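PDB 3JXE: tryptophan--tRNA ligase from Pyrococcus horikoshii, which catalyses the ATP-dependent attachment of L-tryptophan to its cognate tRNA, releasing AMP and diphosphate. Local coordinates for residues Phe49-Phe54 against Phe311-Lys316; Asp271-Val276 against Lys342-Leu347; Lys275-Thr280 against Glu334-Leu339. All coordinates share one frame; numbering follows the deposited sequence.

Overall arrangement
The three contacts belong to the helical layer packed against the class I catalytic core. Contact 1 joins the end of helix 48-51, from the N-terminal part of the chain, to the turn between helices 301-311 and 315-326. Contacts 2 and 3 are successive parts of one interface, between helix 269-277 and helix 332-367. Their centres lie about 9 Å apart, and they share K275 and V276. Contact 1 is centred about 19 Å from contact 2 and about 21 Å from contact 3. The segments of contact 1 alternate with those of the other two along the chain. F311 and E312 touch helix 332-367, so contact 1 borders the same helix that carries contacts 2 and 3.

Contact 1. Residues Phe49-Phe54 against Phe311-Lys316; sequences FFRRKF and FEEDDK
R51 and R52 at the end of helix 48-51 grip the turn E312-D315 through salt bridges to E313 and D315 and weak hydrogen bonds to the E312 carbonyl. The denser part centres on R52. Its CG stands anti to the carbonyl carbon (chi1 -67°), and the chain runs extended to the guanidinium. R52 NH2 donates to D315 OD1 at 2.9 Å. OD1 lies in the guanidinium plane but is met from above its own carboxylate plane. R52 NH2 and R52 NH1 turn to the E312 carbonyl oxygen, at 2.8 Å and 3.0 Å, in two weak, bent bonds. NH1 also donates to E308 O. One arginine thus serves two carbonyls at the end of helix 301-311, where its charge probably suits the helix dipole. R51 holds the more open side. Its CG sits in the crowded position between backbone N and carbonyl carbon (chi1 51°). R51 NH1 forms a salt bridge to D315 OD1 at 2.6 Å, so this oxygen is shared by both arginines. R51 NH2 meets the exposed E313 at OE1, at 2.8 Å on the syn side, with the two planes only 16° apart and OE1 tilted from the guanidinium plane. R51 NE pairs with E45. The turn is braced from within: D314 N donates to E312 OE2, while E312 OE1 is hydrogen-bonded to Y338 OH of helix 332-367. D314 OD1 caps helix 315-326 at K317 N. A Schellman motif closes helix 48-51, with K53 in the positive-phi position and F54 N bonded to F49 O. Behind this polar surface, F49 packs on F95 and A96 of helix 88-104, and F54 on I92. The F49 backbone bonds to F55 of strand 55-59. This helix end is clamped between the catalytic sheet, helix 88-104 and the helices that follow the KMSKS motif.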
loop_
_atom_site.group_PDB
_atom_site.type_symbol
_atom_site.label_atom_id
_atom_site.label_comp_id
_atom_site.label_asym_id
_atom_site.label_seq_id
_atom_site.Cartn_x
_atom_site.Cartn_y
_atom_site.Cartn_z
ATOM N N PHE B 49 -29.495 15.370 14.838
ATOM C CA PHE B 49 -28.171 15.954 14.608
ATOM C C PHE B 49 -28.092 16.866 13.382
ATOM O O PHE B 49 -27.185 17.695 13.282
ATOM C CB PHE B 49 -27.093 14.863 14.539
ATOM C CG PHE B 49 -27.517 13.628 13.791
ATOM C CD1 PHE B 49 -27.568 13.622 12.400
ATOM C CD2 PHE B 49 -27.854 12.467 14.479
ATOM C CE1 PHE B 49 -27.961 12.479 11.707
ATOM C CE2 PHE B 49 -28.246 11.317 13.796
ATOM C CZ PHE B 49 -28.299 11.324 12.406
ATOM N N PHE B 50 -29.034 16.714 12.452
ATOM C CA PHE B 50 -29.087 17.592 11.286
ATOM C C PHE B 50 -29.802 18.909 11.580
ATOM O O PHE B 50 -29.238 19.983 11.364
ATOM C CB PHE B 50 -29.711 16.893 10.071
ATOM C CG PHE B 50 -28.755 16.004 9.316
ATOM C CD1 PHE B 50 -27.424 16.382 9.126
ATOM C CD2 PHE B 50 -29.193 14.801 8.769
ATOM C CE1 PHE B 50 -26.542 15.563 8.426
ATOM C CE2 PHE B 50 -28.320 13.977 8.063
ATOM C CZ PHE B 50 -26.993 14.359 7.892
ATOM N N ARG B 51 -31.032 18.825 12.085
ATOM C CA ARG B 51 -31.841 20.022 12.343
ATOM C C ARG B 51 -31.333 20.873 13.506
ATOM O O ARG B 51 -31.563 22.084 13.533
ATOM C CB ARG B 51 -33.329 19.680 12.524
ATOM C CG ARG B 51 -33.642 18.576 13.525
ATOM C CD ARG B 51 -35.090 18.667 13.997
ATOM N NE ARG B 51 -35.728 17.355 14.118
ATOM C CZ ARG B 51 -35.683 16.580 15.200
ATOM N NH1 ARG B 51 -35.017 16.964 16.282
ATOM N NH2 ARG B 51 -36.301 15.407 15.196
ATOM N N ARG B 52 -30.639 20.249 14.454
ATOM C CA ARG B 52 -30.059 20.985 15.579
ATOM C C ARG B 52 -28.613 21.413 15.304
ATOM O O ARG B 52 -27.903 21.857 16.211
ATOM C CB ARG B 52 -30.177 20.189 16.882
ATOM C CG ARG B 52 -31.610 20.022 17.363
ATOM C CD ARG B 52 -31.669 19.354 18.718
ATOM N NE ARG B 52 -32.978 18.755 18.969
ATOM C CZ ARG B 52 -33.243 17.901 19.954
ATOM N NH1 ARG B 52 -32.292 17.530 20.801
ATOM N NH2 ARG B 52 -34.468 17.412 20.093
ATOM N N LYS B 53 -28.203 21.275 14.043
ATOM C CA LYS B 53 -26.919 21.775 13.529
ATOM C C LYS B 53 -25.676 21.241 14.253
ATOM O O LYS B 53 -24.722 21.984 14.508
ATOM C CB LYS B 53 -26.917 23.312 13.460
ATOM C CG LYS B 53 -27.837 23.875 12.388
ATOM C CD LYS B 53 -28.022 25.376 12.536
ATOM C CE LYS B 53 -29.011 25.902 11.506
ATOM N NZ LYS B 53 -29.299 27.351 11.700
ATOM N N PHE B 54 -25.699 19.951 14.580
ATOM C CA PHE B 54 -24.507 19.263 15.071
ATOM C C PHE B 54 -23.553 19.072 13.899
ATOM O O PHE B 54 -22.335 19.193 14.047
ATOM C CB PHE B 54 -24.872 17.920 15.709
ATOM C CG PHE B 54 -23.688 17.149 16.220
ATOM C CD1 PHE B 54 -23.330 15.939 15.640
ATOM C CD2 PHE B 54 -22.926 17.637 17.278
ATOM C CE1 PHE B 54 -22.234 15.221 16.111
ATOM C CE2 PHE B 54 -21.828 16.928 17.755
ATOM C CZ PHE B 54 -21.482 15.716 17.170
ATOM N N PHE B 311 -29.433 12.306 22.118
ATOM C CA PHE B 311 -30.326 11.511 22.974
ATOM C C PHE B 311 -31.814 11.887 23.003
ATOM O O PHE B 311 -32.669 11.010 22.842
ATOM C CB PHE B 311 -29.754 11.387 24.388
ATOM C CG PHE B 311 -28.471 10.609 24.444
ATOM C CD1 PHE B 311 -28.471 9.228 24.259
ATOM C CD2 PHE B 311 -27.261 11.256 24.665
ATOM C CE1 PHE B 311 -27.285 8.503 24.300
ATOM C CE2 PHE B 311 -26.068 10.539 24.710
ATOM C CZ PHE B 311 -26.082 9.162 24.527
ATOM N N GLU B 312 -32.127 13.164 23.214
ATOM C CA GLU B 312 -33.529 13.592 23.248
ATOM C C GLU B 312 -34.057 13.947 21.858
ATOM O O GLU B 312 -33.707 14.986 21.294
ATOM C CB GLU B 312 -33.748 14.740 24.243
ATOM C CG GLU B 312 -35.219 15.132 24.439
ATOM C CD GLU B 312 -36.123 13.945 24.762
ATOM O OE1 GLU B 312 -35.927 13.301 25.814
ATOM O OE2 GLU B 312 -37.039 13.659 23.963
ATOM N N GLU B 313 -34.911 13.076 21.323
ATOM C CA GLU B 313 -35.427 13.211 19.960
ATOM C C GLU B 313 -36.548 14.253 19.854
ATOM O O GLU B 313 -36.898 14.686 18.753
ATOM C CB GLU B 313 -35.912 11.849 19.447
ATOM C CG GLU B 313 -35.306 11.405 18.115
ATOM C CD GLU B 313 -35.814 12.200 16.921
ATOM O OE1 GLU B 313 -35.288 13.304 16.667
ATOM O OE2 GLU B 313 -36.725 11.707 16.223
ATOM N N ASP B 314 -37.102 14.649 20.999
ATOM C CA ASP B 314 -38.180 15.635 21.057
ATOM C C ASP B 314 -37.615 17.038 21.289
ATOM O O ASP B 314 -36.961 17.288 22.304
ATOM C CB ASP B 314 -39.175 15.258 22.162
ATOM C CG ASP B 314 -40.488 16.012 22.060
ATOM O OD1 ASP B 314 -40.504 17.241 22.288
ATOM O OD2 ASP B 314 -41.517 15.364 21.770
ATOM N N ASP B 315 -37.874 17.942 20.344
ATOM C CA ASP B 315 -37.383 19.323 20.407
ATOM C C ASP B 315 -38.034 20.127 21.531
ATOM O O ASP B 315 -37.368 20.913 22.208
ATOM C CB ASP B 315 -37.607 20.041 19.068
ATOM C CG ASP B 315 -36.700 19.525 17.959
ATOM O OD1 ASP B 315 -36.220 18.375 18.054
ATOM O OD2 ASP B 315 -36.474 20.271 16.981
ATOM N N LYS B 316 -39.337 19.920 21.714
ATOM C CA LYS B 316 -40.125 20.651 22.708
ATOM C C LYS B 316 -39.768 20.229 24.134
ATOM O O LYS B 316 -39.708 21.066 25.040
ATOM C CB LYS B 316 -41.627 20.462 22.452
ATOM C CG LYS B 316 -42.062 20.728 21.005
ATOM C CD LYS B 316 -43.576 20.665 20.829
ATOM C CE LYS B 316 -44.236 22.002 21.157
ATOM N NZ LYS B 316 -45.696 21.993 20.865
#

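Contact 2. Residues Asp271-Val276 against Lys342-Leu347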
loop_
_atom_site.group_PDB
_atom_site.type_symbol
_atom_site.label_atom_id
_atom_site.label_comp_id
_atom_site.label_asym_id
_atom_site.label_seq_id
_atom_site.Cartn_x
_atom_site.Cartn_y
_atom_site.Cartn_z
ATOM N N ASP B 271 -22.162 0.746 34.257
ATOM C CA ASP B 271 -21.013 1.536 33.806
ATOM C C ASP B 271 -21.414 2.976 33.510
ATOM O O ASP B 271 -20.700 3.908 33.876
ATOM C CB ASP B 271 -20.358 0.908 32.572
ATOM C CG ASP B 271 -19.476 -0.279 32.913
ATOM O OD1 ASP B 271 -18.883 -0.296 34.015
ATOM O OD2 ASP B 271 -19.366 -1.194 32.068
ATOM N N VAL B 272 -22.560 3.147 32.852
ATOM C CA VAL B 272 -23.117 4.472 32.581
ATOM C C VAL B 272 -23.411 5.195 33.893
ATOM O O VAL B 272 -23.004 6.345 34.078
ATOM C CB VAL B 272 -24.406 4.393 31.722
ATOM C CG1 VAL B 272 -25.029 5.772 31.546
ATOM C CG2 VAL B 272 -24.109 3.773 30.369
ATOM N N GLU B 273 -24.103 4.503 34.798
ATOM C CA GLU B 273 -24.465 5.045 36.110
ATOM C C GLU B 273 -23.244 5.539 36.885
ATOM O O GLU B 273 -23.192 6.704 37.276
ATOM C CB GLU B 273 -25.252 4.013 36.929
ATOM C CG GLU B 273 -26.718 3.882 36.514
ATOM C CD GLU B 273 -27.382 2.601 37.004
ATOM O OE1 GLU B 273 -28.397 2.195 36.397
ATOM O OE2 GLU B 273 -26.903 1.999 37.990
ATOM N N LYS B 274 -22.260 4.662 37.074
ATOM C CA LYS B 274 -21.030 5.002 37.793
ATOM C C LYS B 274 -20.286 6.190 37.181
ATOM O O LYS B 274 -19.806 7.055 37.907
ATOM C CB LYS B 274 -20.099 3.789 37.888
ATOM C CG LYS B 274 -20.515 2.752 38.926
ATOM C CD LYS B 274 -19.561 1.563 38.959
ATOM C CE LYS B 274 -19.833 0.588 37.820
ATOM N NZ LYS B 274 -18.993 -0.636 37.910
ATOM N N LYS B 275 -20.200 6.230 35.852
ATOM C CA LYS B 275 -19.487 7.303 35.149
ATOM C C LYS B 275 -20.144 8.674 35.316
ATOM O O LYS B 275 -19.452 9.683 35.463
ATOM C CB LYS B 275 -19.319 6.969 33.665
ATOM C CG LYS B 275 -18.182 6.005 33.380
ATOM C CD LYS B 275 -18.124 5.619 31.912
ATOM C CE LYS B 275 -17.129 4.490 31.693
ATOM N NZ LYS B 275 -17.013 4.102 30.262
ATOM N N VAL B 276 -21.475 8.699 35.297
ATOM C CA VAL B 276 -22.227 9.947 35.437
ATOM C C VAL B 276 -22.358 10.372 36.907
ATOM O O VAL B 276 -22.007 11.502 37.252
ATOM C CB VAL B 276 -23.613 9.865 34.748
ATOM C CG1 VAL B 276 -24.387 11.166 34.922
ATOM C CG2 VAL B 276 -23.457 9.547 33.267
ATOM N N LYS B 342 -31.694 7.791 29.242
ATOM C CA LYS B 342 -31.666 7.916 27.783
ATOM C C LYS B 342 -30.434 7.257 27.158
ATOM O O LYS B 342 -30.520 6.675 26.074
ATOM C CB LYS B 342 -31.777 9.382 27.355
ATOM C CG LYS B 342 -33.056 10.063 27.827
ATOM C CD LYS B 342 -33.688 10.922 26.738
ATOM C CE LYS B 342 -34.442 10.076 25.709
ATOM N NZ LYS B 342 -35.551 9.283 26.323
ATOM N N ILE B 343 -29.295 7.348 27.844
ATOM C CA ILE B 343 -28.083 6.641 27.430
ATOM C C ILE B 343 -28.292 5.127 27.537
ATOM O O ILE B 343 -27.871 4.374 26.657
ATOM C CB ILE B 343 -26.836 7.070 28.252
ATOM C CG1 ILE B 343 -26.558 8.566 28.077
ATOM C CG2 ILE B 343 -25.612 6.255 27.840
ATOM C CD1 ILE B 343 -25.429 9.105 28.944
ATOM N N GLN B 344 -28.955 4.696 28.610
ATOM C CA GLN B 344 -29.222 3.277 28.847
ATOM C C GLN B 344 -30.223 2.693 27.854
ATOM O O GLN B 344 -30.078 1.544 27.437
ATOM C CB GLN B 344 -29.693 3.043 30.282
ATOM C CG GLN B 344 -28.566 3.054 31.307
ATOM C CD GLN B 344 -29.065 3.028 32.740
ATOM O OE1 GLN B 344 -30.185 3.447 33.031
ATOM N NE2 GLN B 344 -28.225 2.546 33.647
ATOM N N GLU B 345 -31.231 3.485 27.484
ATOM C CA GLU B 345 -32.212 3.076 26.476
ATOM C C GLU B 345 -31.533 2.789 25.142
ATOM O O GLU B 345 -31.774 1.746 24.528
ATOM C CB GLU B 345 -33.290 4.148 26.287
ATOM C CG GLU B 345 -34.438 4.086 27.288
ATOM C CD GLU B 345 -35.279 5.357 27.296
ATOM O OE1 GLU B 345 -35.540 5.917 26.205
ATOM O OE2 GLU B 345 -35.681 5.796 28.398
ATOM N N PHE B 346 -30.682 3.721 24.711
ATOM C CA PHE B 346 -29.936 3.588 23.462
ATOM C C PHE B 346 -28.984 2.393 23.482
ATOM O O PHE B 346 -28.957 1.605 22.535
ATOM C CB PHE B 346 -29.165 4.876 23.146
ATOM C CG PHE B 346 -28.125 4.707 22.072
ATOM C CD1 PHE B 346 -26.778 4.591 22.402
ATOM C CD2 PHE B 346 -28.495 4.644 20.733
ATOM C CE1 PHE B 346 -25.812 4.424 21.413
ATOM C CE2 PHE B 346 -27.537 4.478 19.737
ATOM C CZ PHE B 346 -26.194 4.368 20.078
ATOM N N LEU B 347 -28.208 2.270 24.557
ATOM C CA LEU B 347 -27.208 1.211 24.677
ATOM C C LEU B 347 -27.820 -0.178 24.814
ATOM O O LEU B 347 -27.266 -1.151 24.302
ATOM C CB LEU B 347 -26.237 1.492 25.828
ATOM C CG LEU B 347 -25.207 2.610 25.635
ATOM C CD1 LEU B 347 -24.282 2.685 26.832
ATOM C CD2 LEU B 347 -24.398 2.423 24.360
#
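V272 of helix 269-277 packs its two methyls on I343 and L347 of helix 332-367. V272 CG1 lies 3.8 Å from I343 CG2, and V272 CG2 lies 3.7 Å from L347 CD1. With CG1 anti to the backbone N (chi1 175°), the valine spreads its methyls over residues one helical turn apart. I343 CG2 also touches V272 CG2, so the isoleucine meets both branches. The polar part of the first shell is one bond at the side of this apolar patch. Q344 NE2 donates to E273 OE1 at 2.8 Å, with an N-H...O angle of 160°. The oxygen lies in the plane of the Q344 amide. It is approached on its anti side, 35° out of the carboxylate plane. The two side chains cross at about a right angle, each extended beyond CG. The second shell fixes the Q344 amide further, because NE2 also donates to P269 O at the start of helix 269-277. One amide nitrogen therefore ties two points of that helix to helix 332-367. The axes of 271-276 and 342-347 approach to 10.4 Å and run nearly antiparallel, with a crossing angle of 152°. Farther out, V272 and V276 also rest on I340. I343 leans on W306 and F311 of helix 301-311 and on I263, and its side chain is about 14 Å from the bound tryptophanyl-AMP. K275 points elsewhere, to D267 and to the carbonyls of A262 and P259 just beyond the KMSKS motif. The chemistry is thus divided. Branched aliphatic side chains bring the buried faces together, and a Q344-E273 bond, with the acceptor in the amide plane, joins the helices at the partly exposed side. E273 is probably charged, which would strengthen that bond.

Contact 3. Residues Lys275-Thr280 against Glu334-Leu339; sequences KVWKFT and ECKRYL
K336 and W277 carry the outer end of an antiparallel helix pair, formed by helices 269-277 and 332-367 in the helical region that follows the KMSKS motif. In tryptophanyl-tRNA synthetases, this side of the chain builds the C-terminal helical domain. K336 reaches across to carbonyl groups near the last turn of helix 269-277 and just beyond it. Its chain bends at chi3 (84°), which turns CE toward V276. Along the way, K336 CE lies 3.9 Å from V276 CG1. K336 NZ then donates to F279 O at 3.3 Å and, weakly, to W277 O at 3.5 Å. V276 O is also 3.3 Å from K336 NZ. The ammonium group thus sits among several carbonyl oxygens, a setting that probably favours its charge and may counter partial negative charge near the helix end. K336 is buried, although its partners F279 and W277 are exposed. V276 covers its aliphatic part, with CG1 also close to K336 CB, and the two side chains slide past each other in opposite directions. The W277 indole reaches the other helix obliquely with its six-membered ring, although its first bond points away from it. CZ3 lies against K336 CB, and CH2 comes close to both CA and CB of R337. The R337 guanidinium is turned 41° from the indole plane. R337 NH2 forms a salt bridge to E334 OE1, which lies in the guanidinium plane at its edge and probably helps fix its orientation. W277 also touches I340, and L339 faces V303 and L307 of helix 301-311. Helix 332-367 is thereby held on more than one side. W277 CH2 rests 3.7 Å from R337 CB.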
loop_
_atom_site.group_PDB
_atom_site.type_symbol
_atom_site.label_atom_id
_atom_site.label_comp_id
_atom_site.label_asym_id
_atom_site.label_seq_id
_atom_site.Cartn_x
_atom_site.Cartn_y
_atom_site.Cartn_z
ATOM N N LYS B 275 -20.200 6.230 35.852
ATOM C CA LYS B 275 -19.487 7.303 35.149
ATOM C C LYS B 275 -20.144 8.674 35.316
ATOM O O LYS B 275 -19.452 9.683 35.463
ATOM C CB LYS B 275 -19.319 6.969 33.665
ATOM C CG LYS B 275 -18.182 6.005 33.380
ATOM C CD LYS B 275 -18.124 5.619 31.912
ATOM C CE LYS B 275 -17.129 4.490 31.693
ATOM N NZ LYS B 275 -17.013 4.102 30.262
ATOM N N VAL B 276 -21.475 8.699 35.297
ATOM C CA VAL B 276 -22.227 9.947 35.437
ATOM C C VAL B 276 -22.358 10.372 36.907
ATOM O O VAL B 276 -22.007 11.502 37.252
ATOM C CB VAL B 276 -23.613 9.865 34.748
ATOM C CG1 VAL B 276 -24.387 11.166 34.922
ATOM C CG2 VAL B 276 -23.457 9.547 33.267
ATOM N N TRP B 277 -22.845 9.464 37.759
ATOM C CA TRP B 277 -23.024 9.726 39.195
ATOM C C TRP B 277 -21.746 10.218 39.894
ATOM O O TRP B 277 -21.797 11.117 40.739
ATOM C CB TRP B 277 -23.481 8.463 39.938
ATOM C CG TRP B 277 -24.869 7.899 39.679
ATOM C CD1 TRP B 277 -25.213 6.573 39.680
ATOM C CD2 TRP B 277 -26.085 8.621 39.434
ATOM N NE1 TRP B 277 -26.554 6.424 39.436
ATOM C CE2 TRP B 277 -27.116 7.662 39.281
ATOM C CE3 TRP B 277 -26.405 9.980 39.314
ATOM C CZ2 TRP B 277 -28.442 8.019 39.017
ATOM C CZ3 TRP B 277 -27.726 10.334 39.055
ATOM C CH2 TRP B 277 -28.727 9.355 38.909
ATOM N N LYS B 278 -20.614 9.611 39.531
ATOM C CA LYS B 278 -19.349 9.707 40.275
ATOM C C LYS B 278 -18.722 11.097 40.353
ATOM O O LYS B 278 -18.076 11.428 41.348
ATOM C CB LYS B 278 -18.326 8.731 39.687
ATOM C CG LYS B 278 -17.247 8.259 40.653
ATOM C CD LYS B 278 -16.321 7.233 39.997
ATOM C CE LYS B 278 -16.996 5.869 39.838
ATOM N NZ LYS B 278 -16.205 4.948 38.970
ATOM N N PHE B 279 -18.895 11.901 39.307
ATOM C CA PHE B 279 -18.213 13.193 39.242
ATOM C C PHE B 279 -19.131 14.404 39.374
ATOM O O PHE B 279 -20.278 14.382 38.923
ATOM C CB PHE B 279 -17.342 13.287 37.986
ATOM C CG PHE B 279 -16.017 12.587 38.122
ATOM C CD1 PHE B 279 -15.897 11.227 37.834
ATOM C CD2 PHE B 279 -14.890 13.284 38.555
ATOM C CE1 PHE B 279 -14.672 10.572 37.967
ATOM C CE2 PHE B 279 -13.658 12.640 38.691
ATOM C CZ PHE B 279 -13.549 11.281 38.396
ATOM N N THR B 280 -18.593 15.452 40.000
ATOM C CA THR B 280 -19.325 16.686 40.321
ATOM C C THR B 280 -19.887 17.414 39.090
ATOM O O THR B 280 -20.978 17.994 39.153
ATOM C CB THR B 280 -18.440 17.669 41.137
ATOM O OG1 THR B 280 -17.216 17.917 40.429
ATOM C CG2 THR B 280 -18.105 17.092 42.510
ATOM N N GLU B 334 -31.854 15.037 39.285
ATOM C CA GLU B 334 -32.927 14.648 38.371
ATOM C C GLU B 334 -32.430 14.649 36.926
ATOM O O GLU B 334 -32.767 13.754 36.148
ATOM C CB GLU B 334 -34.141 15.580 38.511
ATOM C CG GLU B 334 -34.870 15.523 39.863
ATOM C CD GLU B 334 -35.691 14.249 40.076
ATOM O OE1 GLU B 334 -36.107 14.009 41.230
ATOM O OE2 GLU B 334 -35.924 13.490 39.108
ATOM N N CYS B 335 -31.622 15.655 36.586
ATOM C CA CYS B 335 -31.076 15.819 35.236
ATOM C C CYS B 335 -30.110 14.698 34.863
ATOM O O CYS B 335 -30.145 14.190 33.740
ATOM C CB CYS B 335 -30.379 17.173 35.100
ATOM S SG CYS B 335 -31.435 18.591 35.461
ATOM N N LYS B 336 -29.252 14.323 35.809
ATOM C CA LYS B 336 -28.301 13.231 35.616
ATOM C C LYS B 336 -29.021 11.891 35.477
ATOM O O LYS B 336 -28.636 11.057 34.659
ATOM C CB LYS B 336 -27.286 13.190 36.761
ATOM C CG LYS B 336 -26.350 14.396 36.797
ATOM C CD LYS B 336 -25.547 14.471 38.087
ATOM C CE LYS B 336 -24.304 13.602 38.025
ATOM N NZ LYS B 336 -23.460 13.745 39.242
ATOM N N ARG B 337 -30.073 11.705 36.272
ATOM C CA ARG B 337 -30.920 10.512 36.204
ATOM C C ARG B 337 -31.671 10.448 34.874
ATOM O O ARG B 337 -31.867 9.367 34.311
ATOM C CB ARG B 337 -31.897 10.496 37.386
ATOM C CG ARG B 337 -32.812 9.274 37.478
ATOM C CD ARG B 337 -33.285 9.012 38.912
ATOM N NE ARG B 337 -33.773 10.211 39.599
ATOM C CZ ARG B 337 -33.082 10.894 40.511
ATOM N NH1 ARG B 337 -31.859 10.511 40.861
ATOM N NH2 ARG B 337 -33.615 11.969 41.076
ATOM N N TYR B 338 -32.078 11.615 34.380
ATOM C CA TYR B 338 -32.751 11.731 33.090
ATOM C C TYR B 338 -31.802 11.435 31.927
ATOM O O TYR B 338 -32.201 10.809 30.944
ATOM C CB TYR B 338 -33.387 13.120 32.953
ATOM C CG TYR B 338 -33.828 13.492 31.554
ATOM C CD1 TYR B 338 -34.836 12.779 30.899
ATOM C CD2 TYR B 338 -33.244 14.571 30.893
ATOM C CE1 TYR B 338 -35.241 13.129 29.614
ATOM C CE2 TYR B 338 -33.643 14.928 29.613
ATOM C CZ TYR B 338 -34.638 14.205 28.980
ATOM O OH TYR B 338 -35.026 14.567 27.714
ATOM N N LEU B 339 -30.553 11.878 32.050
ATOM C CA LEU B 339 -29.525 11.604 31.046
ATOM C C LEU B 339 -29.174 10.119 30.996
ATOM O O LEU B 339 -29.144 9.523 29.919
ATOM C CB LEU B 339 -28.267 12.446 31.306
ATOM C CG LEU B 339 -27.013 12.202 30.454
ATOM C CD1 LEU B 339 -27.239 12.561 28.993
ATOM C CD2 LEU B 339 -25.832 12.976 31.011
#